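Local atomic coordinates of fructosyl amine:oxygen oxidoreductase (Neosartorya fumigata, PDB entry 4WCT), a protein that catalyses the FAD-dependent oxidative deglycation of fructosyl amines (Amadori products), probably passing the electrons on to molecular oxygen. Residues Phe91-Thr95 / Met391-Ile396; Tyr111-Phe117 / Lys173-Ile179; Leu246-Lys250 / Arg314-Glu318. All coordinates share one frame; numbering follows the deposited sequence. Where two conformers were deposited one is given.

Overall arrangement
From the N terminus the chain first builds strands of the FAD-binding sheet and the helix between them and reaches helix 86-102, whose residues 91-95 are met only much later by 391-396, so contact 1 closes the longest loop. Within that loop lie the other two contacts, one after the other. Contact 2 pairs the short strand 112-113 with 176-179; contact 3 joins the loop before strand 253-263 to the turn before strand 318-320. Contacts 1 and 2 touch through M391 and I179, near the flavin. Contact 3 sits at the surface on the opposite side of the chain's centre from contact 2, the two centres about 39 Å apart.

Contact 1: Phe91-Thr95 / Met391-Ile396; sequences FSTFT and MQMPTI. With FAD (flavin-adenine dinucleotide), chain C.
F94 and T95 of helix 86-102 pack on Q392, near the start of helix 393-404, which follows strand 379-383 of the Rossmann-type FAD-binding sheet. The tight part gathers round the buried Q392 amide. Its OE1 lies 3.4 Å from F94 CB, while NE2 comes within 3.6 Å of F91 CE1, the phenyl ring and the amide being turned 70° against each other. A bend in the Q392 chain (chi2 -57°) carries the amide across to the helix, and a hydrogen bond from NE2 to the carbonyl of N388 fixes which end faces F91. The methyl CG2 of T95 rests against both this NE2 and M391 SD, 3.9 Å from the sulfur; the T95 hydroxyl is bonded to H76. Packing is looser around the partly exposed T395, where OG1 stays 4.3 Å from F94 O. A water spans the interval, donating to both F94 O and Q392 OE1 and hydrogen-bonding T395 OG1. I396 also touches lightly, CD1 standing 4.1 Å from F94 CE1. On the side facing the cofactor, M391 N donates a nearly straight bond of 2.8 Å (164°) to FAD O2, on the flavin ring.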
loop_
_atom_site.group_PDB
_atom_site.type_symbol
_atom_site.label_atom_id
_atom_site.label_comp_id
_atom_site.label_asym_id
_atom_site.label_seq_id
_atom_site.Cartn_x
_atom_site.Cartn_y
_atom_site.Cartn_z
ATOM N N PHE A 91 -5.456 -13.929 -2.457
ATOM C CA PHE A 91 -4.995 -12.960 -1.477
ATOM C C PHE A 91 -4.412 -13.653 -0.240
ATOM O O PHE A 91 -3.345 -13.259 0.255
ATOM C CB PHE A 91 -6.089 -11.973 -1.101
ATOM C CG PHE A 91 -5.589 -10.821 -0.293
ATOM C CD1 PHE A 91 -4.786 -9.840 -0.880
ATOM C CD2 PHE A 91 -5.852 -10.753 1.059
ATOM C CE1 PHE A 91 -4.258 -8.813 -0.123
ATOM C CE2 PHE A 91 -5.407 -9.669 1.809
ATOM C CZ PHE A 91 -4.575 -8.728 1.226
ATOM N N SER A 92 -5.081 -14.705 0.219
ATOM C CA SER A 92 -4.628 -15.454 1.386
ATOM C C SER A 92 -3.321 -16.172 1.099
ATOM O O SER A 92 -2.489 -16.325 1.994
ATOM C CB SER A 92 -5.666 -16.484 1.809
ATOM O OG SER A 92 -6.756 -15.862 2.449
ATOM N N THR A 93 -3.119 -16.568 -0.158
ATOM C CA THR A 93 -1.815 -17.122 -0.571
ATOM C C THR A 93 -0.689 -16.092 -0.443
ATOM O O THR A 93 0.370 -16.372 0.162
ATOM C CB THR A 93 -1.877 -17.643 -2.005
ATOM O OG1 THR A 93 -2.876 -18.664 -2.101
ATOM C CG2 THR A 93 -0.520 -18.158 -2.448
ATOM N N PHE A 94 -0.960 -14.871 -0.897
ATOM C CA PHE A 94 0.002 -13.768 -0.721
ATOM C C PHE A 94 0.276 -13.503 0.759
ATOM O O PHE A 94 1.434 -13.444 1.177
ATOM C CB PHE A 94 -0.484 -12.493 -1.391
ATOM C CG PHE A 94 -0.340 -12.502 -2.887
ATOM C CD1 PHE A 94 0.914 -12.422 -3.473
ATOM C CD2 PHE A 94 -1.443 -12.439 -3.700
ATOM C CE1 PHE A 94 1.058 -12.325 -4.842
ATOM C CE2 PHE A 94 -1.310 -12.445 -5.076
ATOM C CZ PHE A 94 -0.060 -12.310 -5.655
ATOM N N THR A 95 -0.771 -13.332 1.555
ATOM C CA THR A 95 -0.566 -12.973 2.988
ATOM C C THR A 95 -0.012 -14.105 3.847
ATOM O O THR A 95 0.685 -13.862 4.815
ATOM C CB THR A 95 -1.808 -12.371 3.658
ATOM O OG1 THR A 95 -2.936 -13.253 3.595
ATOM C CG2 THR A 95 -2.175 -11.049 2.968
ATOM N N MET A 391 1.964 -4.721 3.245
ATOM C CA MET A 391 2.140 -5.928 4.040
ATOM C C MET A 391 2.759 -7.081 3.249
ATOM O O MET A 391 3.293 -8.034 3.847
ATOM C CB MET A 391 0.829 -6.371 4.688
ATOM C CG MET A 391 -0.151 -6.965 3.712
ATOM S SD MET A 391 -1.722 -7.485 4.431
ATOM C CE MET A 391 -2.544 -5.919 4.655
ATOM N N GLN A 392 2.780 -6.960 1.929
ATOM C CA GLN A 392 3.365 -7.960 1.054
ATOM C C GLN A 392 4.894 -7.793 0.906
ATOM O O GLN A 392 5.519 -8.619 0.244
ATOM C CB GLN A 392 2.769 -7.856 -0.369
ATOM C CG GLN A 392 1.239 -7.718 -0.448
ATOM C CD GLN A 392 0.482 -8.848 0.239
ATOM O OE1 GLN A 392 0.996 -9.969 0.385
ATOM N NE2 GLN A 392 -0.760 -8.559 0.659
ATOM N N MET A 393 5.474 -6.761 1.514
ATOM C CA MET A 393 6.861 -6.370 1.240
ATOM C C MET A 393 7.873 -7.516 1.258
ATOM O O MET A 393 8.748 -7.555 0.404
ATOM C CB MET A 393 7.334 -5.268 2.176
ATOM C CG MET A 393 8.593 -4.571 1.686
ATOM S SD MET A 393 9.311 -3.460 2.913
ATOM C CE MET A 393 7.986 -2.272 3.055
ATOM N N PRO A 394 7.809 -8.411 2.275
ATOM C CA PRO A 394 8.905 -9.392 2.381
ATOM C C PRO A 394 8.928 -10.378 1.201
ATOM O O PRO A 394 10.007 -10.863 0.847
ATOM C CB PRO A 394 8.584 -10.148 3.666
ATOM C CG PRO A 394 7.692 -9.239 4.447
ATOM C CD PRO A 394 6.867 -8.531 3.396
ATOM N N THR A 395 7.773 -10.662 0.610
ATOM C CA THR A 395 7.599 -11.788 -0.297
ATOM C C THR A 395 7.164 -11.373 -1.690
ATOM O O THR A 395 7.254 -12.154 -2.613
ATOM C CB THR A 395 6.558 -12.789 0.273
ATOM O OG1 THR A 395 5.468 -12.053 0.889
ATOM C CG2 THR A 395 7.211 -13.666 1.299
ATOM N N ILE A 396 6.697 -10.134 -1.846
ATOM C CA ILE A 396 6.151 -9.741 -3.150
ATOM C C ILE A 396 7.219 -9.790 -4.261
ATOM O O ILE A 396 6.946 -10.241 -5.382
ATOM C CB ILE A 396 5.463 -8.364 -3.084
ATOM C CG1 ILE A 396 4.553 -8.175 -4.315
ATOM C CG2 ILE A 396 6.501 -7.279 -2.946
ATOM C CD1 ILE A 396 3.259 -8.939 -4.252
HETATM P PA FAD C . 5.318 2.628 -3.763
HETATM O O1A FAD C . 5.713 2.048 -2.436
HETATM O O2A FAD C . 4.525 3.895 -3.837
HETATM O O5B FAD C . 6.651 2.798 -4.577
HETATM C C5B FAD C . 6.612 3.343 -5.904
HETATM C C4B FAD C . 8.000 3.888 -6.225
HETATM O O4B FAD C . 8.057 4.246 -7.643
HETATM C C3B FAD C . 8.383 5.135 -5.434
HETATM O O3B FAD C . 9.621 4.970 -4.723
HETATM C C2B FAD C . 8.496 6.223 -6.505
HETATM O O2B FAD C . 9.411 7.277 -6.214
HETATM C C1B FAD C . 8.845 5.406 -7.750
HETATM N N9A FAD C . 8.490 6.119 -8.996
HETATM C C8A FAD C . 7.425 6.910 -9.220
HETATM N N7A FAD C . 7.478 7.437 -10.466
HETATM C C5A FAD C . 8.568 6.884 -11.059
HETATM C C6A FAD C . 9.236 7.057 -12.342
HETATM N N6A FAD C . 8.717 7.867 -13.282
HETATM N N1A FAD C . 10.398 6.394 -12.523
HETATM C C2A FAD C . 10.931 5.563 -11.617
HETATM N N3A FAD C . 10.386 5.393 -10.401
HETATM C C4A FAD C . 9.230 6.032 -10.095
HETATM N N1 FAD C . -1.021 -1.484 2.505
HETATM C C2 FAD C . -1.024 -2.464 3.475
HETATM O O2 FAD C . -0.625 -3.581 3.152
HETATM N N3 FAD C . -1.335 -2.190 4.744
HETATM C C4 FAD C . -1.801 -0.980 5.121
HETATM O O4 FAD C . -2.121 -0.682 6.305
HETATM C C4X FAD C . -1.851 0.093 4.144
HETATM N N5 FAD C . -2.292 1.332 4.488
HETATM C C5X FAD C . -2.087 2.362 3.610
HETATM C C6 FAD C . -2.302 3.682 3.993
HETATM C C7 FAD C . -2.192 4.700 3.064
HETATM C C7M FAD C . -2.356 6.106 3.516
HETATM C C8 FAD C . -1.781 4.380 1.691
HETATM C C8M FAD C . -1.599 5.431 0.658
HETATM C C9 FAD C . -1.465 3.095 1.329
HETATM C C9A FAD C . -1.655 2.061 2.222
HETATM N N10 FAD C . -1.426 0.739 1.830
HETATM C C10 FAD C . -1.426 -0.252 2.813
HETATM C "C1'" FAD C . -1.071 0.319 0.482
HETATM C "C2'" FAD C . 0.429 0.175 0.280
HETATM O "O2'" FAD C . 1.034 1.347 0.807
HETATM C "C3'" FAD C . 0.708 0.041 -1.224
HETATM O "O3'" FAD C . -0.176 -0.932 -1.801
HETATM C "C4'" FAD C . 2.166 -0.337 -1.499
HETATM O "O4'" FAD C . 3.026 0.452 -0.680
HETATM C "C5'" FAD C . 2.456 -0.040 -2.965
HETATM O "O5'" FAD C . 3.798 -0.432 -3.251
HETATM P P FAD C . 4.455 -0.024 -4.660
HETATM O O1P FAD C . 5.881 -0.527 -4.657
HETATM O O2P FAD C . 3.485 -0.449 -5.735
HETATM O O3P FAD C . 4.466 1.580 -4.604
HETATM O O HOH W 1 3.077 -11.741 -0.343
#

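Contact 2: Tyr111-Phe117 / Lys173-Ile179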
loop_
_atom_site.group_PDB
_atom_site.type_symbol
_atom_site.label_atom_id
_atom_site.label_comp_id
_atom_site.label_asym_id
_atom_site.label_seq_id
_atom_site.Cartn_x
_atom_site.Cartn_y
_atom_site.Cartn_z
ATOM N N TYR A 111 10.947 -5.751 11.971
ATOM C CA TYR A 111 10.020 -4.647 11.716
ATOM C C TYR A 111 8.549 -5.070 11.788
ATOM O O TYR A 111 7.652 -4.250 11.549
ATOM C CB TYR A 111 10.349 -4.051 10.335
ATOM C CG TYR A 111 11.785 -3.581 10.250
ATOM C CD1 TYR A 111 12.272 -2.668 11.173
ATOM C CD2 TYR A 111 12.716 -4.284 9.479
ATOM C CE1 TYR A 111 13.610 -2.311 11.171
ATOM C CE2 TYR A 111 14.067 -3.974 9.523
ATOM C CZ TYR A 111 14.514 -3.050 10.429
ATOM O OH TYR A 111 15.854 -2.671 10.425
ATOM N N PHE A 112 8.281 -6.323 12.162
ATOM C CA PHE A 112 6.897 -6.797 12.341
ATOM C C PHE A 112 6.540 -6.925 13.790
ATOM O O PHE A 112 7.345 -7.425 14.578
ATOM C CB PHE A 112 6.687 -8.140 11.663
ATOM C CG PHE A 112 5.337 -8.765 11.910
ATOM C CD1 PHE A 112 4.154 -8.073 11.674
ATOM C CD2 PHE A 112 5.258 -10.107 12.281
ATOM C CE1 PHE A 112 2.910 -8.682 11.935
ATOM C CE2 PHE A 112 4.025 -10.738 12.470
ATOM C CZ PHE A 112 2.853 -10.041 12.262
ATOM N N HIS A 113 5.409 -6.320 14.159
ATOM C CA HIS A 113 4.923 -6.325 15.536
ATOM C C HIS A 113 3.567 -6.991 15.629
ATOM O O HIS A 113 2.565 -6.425 15.162
ATOM C CB HIS A 113 4.858 -4.889 16.044
ATOM C CG HIS A 113 6.174 -4.186 15.968
ATOM N ND1 HIS A 113 7.178 -4.437 16.885
ATOM C CD2 HIS A 113 6.784 -3.580 14.920
ATOM C CE1 HIS A 113 8.271 -3.796 16.513
ATOM N NE2 HIS A 113 8.050 -3.250 15.330
ATOM N N GLU A 114 3.540 -8.255 16.096
ATOM C CA GLU A 114 2.347 -9.083 15.984
ATOM C C GLU A 114 1.412 -8.763 17.148
ATOM O O GLU A 114 1.202 -9.578 18.049
ATOM C CB GLU A 114 2.684 -10.590 15.907
ATOM C CG GLU A 114 1.498 -11.475 15.524
ATOM C CD GLU A 114 1.901 -12.925 15.281
ATOM O OE1 GLU A 114 3.095 -13.222 15.432
ATOM O OE2 GLU A 114 1.019 -13.761 15.012
ATOM N N THR A 115 0.842 -7.563 17.105
ATOM C CA THR A 115 0.073 -7.049 18.221
ATOM C C THR A 115 -1.440 -7.318 18.102
ATOM O O THR A 115 -2.202 -6.991 19.036
ATOM C CB THR A 115 0.272 -5.556 18.367
ATOM O OG1 THR A 115 -0.133 -4.899 17.167
ATOM C CG2 THR A 115 1.697 -5.186 18.671
ATOM N N GLY A 116 -1.873 -7.761 16.925
ATOM C CA GLY A 116 -3.275 -8.044 16.673
ATOM C C GLY A 116 -3.960 -6.930 15.910
ATOM O O GLY A 116 -3.346 -5.900 15.612
ATOM N N PHE A 117 -5.239 -7.133 15.605
ATOM C CA PHE A 117 -5.964 -6.250 14.683
ATOM C C PHE A 117 -7.430 -6.281 15.044
ATOM O O PHE A 117 -8.012 -7.361 15.226
ATOM C CB PHE A 117 -5.754 -6.752 13.245
ATOM C CG PHE A 117 -6.585 -6.063 12.190
ATOM C CD1 PHE A 117 -6.377 -4.739 11.857
ATOM C CD2 PHE A 117 -7.613 -6.744 11.554
ATOM C CE1 PHE A 117 -7.085 -4.138 10.815
ATOM C CE2 PHE A 117 -8.328 -6.148 10.528
ATOM C CZ PHE A 117 -8.052 -4.842 10.154
ATOM N N LYS A 173 -6.154 -11.707 17.302
ATOM C CA LYS A 173 -4.938 -11.553 18.090
ATOM C C LYS A 173 -3.629 -11.973 17.402
ATOM O O LYS A 173 -2.587 -11.388 17.661
ATOM C CB LYS A 173 -5.088 -12.338 19.381
ATOM C CG LYS A 173 -5.505 -11.501 20.566
ATOM C CD LYS A 173 -5.743 -12.371 21.796
ATOM C CE LYS A 173 -7.209 -12.764 21.944
ATOM N NZ LYS A 173 -7.680 -12.617 23.355
ATOM N N SER A 174 -3.642 -13.135 16.766
ATOM C CA SER A 174 -2.438 -13.732 16.190
ATOM C C SER A 174 -2.513 -13.634 14.667
ATOM O O SER A 174 -3.595 -13.735 14.090
ATOM C CB SER A 174 -2.375 -15.213 16.598
ATOM O OG SER A 174 -2.185 -15.309 17.995
ATOM N N GLY A 175 -1.369 -13.473 14.006
ATOM C CA GLY A 175 -1.377 -13.437 12.567
ATOM C C GLY A 175 -1.658 -12.053 12.009
ATOM O O GLY A 175 -1.956 -11.909 10.855
ATOM N N ALA A 176 -1.584 -11.033 12.856
ATOM C CA ALA A 176 -1.911 -9.679 12.462
ATOM C C ALA A 176 -1.242 -8.698 13.405
ATOM O O ALA A 176 -0.871 -9.034 14.545
ATOM C CB ALA A 176 -3.438 -9.479 12.447
ATOM N N GLY A 177 -1.035 -7.477 12.912
ATOM C CA GLY A 177 -0.387 -6.424 13.678
ATOM C C GLY A 177 0.039 -5.313 12.757
ATOM O O GLY A 177 -0.672 -4.990 11.808
ATOM N N TRP A 178 1.206 -4.733 13.025
ATOM C CA TRP A 178 1.704 -3.671 12.208
ATOM C C TRP A 178 3.161 -3.858 11.836
ATOM O O TRP A 178 3.919 -4.615 12.480
ATOM C CB TRP A 178 1.487 -2.326 12.894
ATOM C CG TRP A 178 2.257 -2.127 14.187
ATOM C CD1 TRP A 178 1.807 -2.361 15.448
ATOM C CD2 TRP A 178 3.519 -1.472 14.333
ATOM N NE1 TRP A 178 2.745 -1.982 16.362
ATOM C CE2 TRP A 178 3.831 -1.461 15.706
ATOM C CE3 TRP A 178 4.444 -0.964 13.434
ATOM C CZ2 TRP A 178 4.999 -0.883 16.213
ATOM C CZ3 TRP A 178 5.654 -0.441 13.939
ATOM C CH2 TRP A 178 5.901 -0.369 15.309
ATOM N N ILE A 179 3.546 -3.200 10.741
ATOM C CA ILE A 179 4.903 -3.253 10.263
ATOM C C ILE A 179 5.496 -1.858 10.176
ATOM O O ILE A 179 4.805 -0.888 9.853
ATOM C CB ILE A 179 4.981 -3.958 8.884
ATOM C CG1 ILE A 179 4.022 -3.308 7.901
ATOM C CG2 ILE A 179 4.628 -5.435 9.058
ATOM C CD1 ILE A 179 4.413 -3.483 6.449
#
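H113 and W178 form an antiparallel hydrogen-bonded pair, with H113 N to W178 O at 2.8 Å and W178 N to H113 O at 3.0 Å, next to the non-hydrogen-bonded pair of F112 and I179. Beyond H113 the chain bends through an inverse gamma turn centred on E114, and G116 N then reaches A176 O at 2.9 Å from well above the carbonyl plane. Having no side chain, G177 lets the H113 carbonyl come close over its CA. Strand 176-179 is the middle of a three-stranded antiparallel sheet, with 112-113 along one edge and 72-75 along the other. On the face carrying H113 and W178, the imidazole lies over the indole in an offset stack, 4.0 Å from the centroid of its six-membered ring and with planes 23° apart. H113 CB adds a CH-pi contact 3.7 Å above the centroid of the five-membered ring. At the indole edge T115 OG1 approaches W178 CD1 at 3.6 Å; that hydroxyl is bonded to the carbonyl of L275, and W178 NE1 to E288. E114 is stretched out with CG anti to its N (chi1 -169°), and G175 N donates to E114 OE2 at 2.6 Å, on the anti lone pair of that oxygen. On the other face F112 CD1 touches I179 CG2 at 3.7 Å, and the edge of the phenyl ring faces G177 N.

Contact 3: Leu246-Lys250 / Arg314-Glu318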
loop_
_atom_site.group_PDB
_atom_site.type_symbol
_atom_site.label_atom_id
_atom_site.label_comp_id
_atom_site.label_asym_id
_atom_site.label_seq_id
_atom_site.Cartn_x
_atom_site.Cartn_y
_atom_site.Cartn_z
ATOM N N LEU A 246 2.999 3.540 -19.106
ATOM C CA LEU A 246 2.467 2.493 -19.962
ATOM C C LEU A 246 0.973 2.735 -20.075
ATOM O O LEU A 246 0.354 3.165 -19.109
ATOM C CB LEU A 246 2.732 1.125 -19.348
ATOM C CG LEU A 246 2.186 -0.101 -20.061
ATOM C CD1 LEU A 246 3.069 -0.387 -21.273
ATOM C CD2 LEU A 246 2.138 -1.298 -19.125
ATOM N N ASP A 247 0.380 2.358 -21.202
ATOM C CA ASP A 247 -1.064 2.315 -21.313
ATOM C C ASP A 247 -1.635 1.049 -20.680
ATOM O O ASP A 247 -1.520 -0.039 -21.220
ATOM C CB ASP A 247 -1.508 2.427 -22.780
ATOM C CG ASP A 247 -3.019 2.519 -22.935
ATOM O OD1 ASP A 247 -3.766 2.510 -21.921
ATOM O OD2 ASP A 247 -3.474 2.519 -24.111
ATOM N N PHE A 248 -2.098 1.185 -19.435
ATOM C CA PHE A 248 -2.643 0.066 -18.704
ATOM C C PHE A 248 -4.093 -0.232 -19.067
ATOM O O PHE A 248 -4.720 -1.125 -18.464
ATOM C CB PHE A 248 -2.522 0.336 -17.202
ATOM C CG PHE A 248 -1.191 -0.024 -16.628
ATOM C CD1 PHE A 248 -0.935 -1.319 -16.248
ATOM C CD2 PHE A 248 -0.193 0.921 -16.503
ATOM C CE1 PHE A 248 0.280 -1.670 -15.702
ATOM C CE2 PHE A 248 1.034 0.571 -15.972
ATOM C CZ PHE A 248 1.257 -0.729 -15.571
ATOM N N LYS A 249 -4.633 0.471 -20.066
ATOM C CA LYS A 249 -5.977 0.154 -20.584
ATOM C C LYS A 249 -7.008 0.241 -19.461
ATOM O O LYS A 249 -7.882 -0.616 -19.325
ATOM C CB LYS A 249 -5.982 -1.233 -21.232
ATOM C CG LYS A 249 -4.957 -1.363 -22.348
ATOM C CD LYS A 249 -5.237 -0.377 -23.470
ATOM C CE LYS A 249 -4.351 -0.638 -24.680
ATOM N NZ LYS A 249 -4.276 0.526 -25.603
ATOM N N LYS A 250 -6.846 1.264 -18.625
ATOM C CA LYS A 250 -7.743 1.548 -17.500
ATOM C C LYS A 250 -7.661 0.589 -16.315
ATOM O O LYS A 250 -8.417 0.748 -15.362
ATOM C CB LYS A 250 -9.195 1.735 -17.941
ATOM C CG LYS A 250 -9.344 2.804 -19.004
ATOM C CD LYS A 250 -10.821 2.993 -19.346
ATOM C CE LYS A 250 -11.004 3.963 -20.498
ATOM N NZ LYS A 250 -12.458 4.162 -20.786
ATOM N N ARG A 314 -7.239 10.030 -24.540
ATOM C CA ARG A 314 -8.638 9.641 -24.630
ATOM C C ARG A 314 -9.525 10.868 -24.539
ATOM O O ARG A 314 -9.924 11.289 -23.465
ATOM C CB ARG A 314 -9.009 8.634 -23.537
ATOM C CG ARG A 314 -8.246 7.319 -23.587
ATOM C CD ARG A 314 -8.811 6.337 -22.569
ATOM N NE ARG A 314 -8.140 5.037 -22.559
ATOM C CZ ARG A 314 -6.928 4.792 -22.048
ATOM N NH1 ARG A 314 -6.247 5.710 -21.377
ATOM N NH2 ARG A 314 -6.413 3.592 -22.188
ATOM N N PRO A 315 -9.859 11.449 -25.707
ATOM C CA PRO A 315 -10.675 12.664 -25.754
ATOM C C PRO A 315 -11.953 12.548 -24.942
ATOM O O PRO A 315 -12.647 11.551 -25.026
ATOM C CB PRO A 315 -10.983 12.822 -27.262
ATOM C CG PRO A 315 -9.807 12.202 -27.932
ATOM C CD PRO A 315 -9.395 11.029 -27.047
ATOM N N GLY A 316 -12.219 13.569 -24.138
ATOM C CA GLY A 316 -13.393 13.654 -23.333
ATOM C C GLY A 316 -13.380 12.810 -22.076
ATOM O O GLY A 316 -14.379 12.770 -21.362
ATOM N N GLN A 317 -12.268 12.106 -21.828
ATOM C CA GLN A 317 -12.181 11.240 -20.648
ATOM C C GLN A 317 -11.174 11.757 -19.643
ATOM O O GLN A 317 -10.414 12.663 -19.941
ATOM C CB GLN A 317 -11.786 9.824 -21.062
ATOM C CG GLN A 317 -12.774 9.205 -22.046
ATOM C CD GLN A 317 -12.514 7.748 -22.302
ATOM O OE1 GLN A 317 -12.247 6.989 -21.375
ATOM N NE2 GLN A 317 -12.572 7.340 -23.572
ATOM N N GLU A 318 -11.282 11.236 -18.429
ATOM C CA GLU A 318 -10.468 11.672 -17.286
ATOM C C GLU A 318 -9.445 10.604 -16.981
ATOM O O GLU A 318 -9.728 9.418 -17.116
ATOM C CB GLU A 318 -11.328 11.808 -16.020
ATOM C CG GLU A 318 -12.552 12.691 -16.109
ATOM C CD GLU A 318 -13.446 12.531 -14.886
ATOM O OE1 GLU A 318 -13.513 13.496 -14.139
ATOM O OE2 GLU A 318 -13.995 11.420 -14.631
HETATM O O HOH W 2 -3.459 5.334 -20.661
HETATM O O HOH W 3 -12.283 4.555 -23.913
#
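D247 and R314 meet in a salt bridge, NH2 of the arginine donating to OD1 at 2.9 Å with an N-H...O angle of 151°. The carboxylate oxygen lies near the guanidinium plane and accepts the bond on its syn side, although the two flat groups stand 72° apart. A water beside them donates to D247 OD1 and accepts from R314 NH1 at 2.9 Å, so the bridge is doubled by a solvent link at the guanidinium edge. K250 runs extended past the arginine. Its CG lies above one guanidinium face, towards the rim, and its CE is 3.7 Å from R314 NE, a methylene-to-guanidinium packing contact between two like-charged chains. Its ammonium group goes on to Q317, NZ to OE1 at 2.9 Å, with the side chains crossing at about a right angle; a second water accepts from both K250 NZ and Q317 NE2.

Further out, several of these groups are held by other bonds. D247 OD1 also accepts from the backbone N of K249 at 2.9 Å, from above the carboxylate plane, and this second bond helps fix the carboxylate rotation. A salt bridge from K249 NZ to D247 OD2 is seen in one of two modelled conformers, and so is less certain. R314 NH1 is bridged to D311, whose negative charge probably helps to offset the gathered positive groups. The bond from Q317 N to R314 O (3.0 Å) closes the turn, from which both side chains set out toward 246-250, in the connection between strands 295-310 and 318-320. At this protein surface, then, an Asx turn at D247 faces a type II beta turn from R314 to Q317, the two joined by a salt-bridge network.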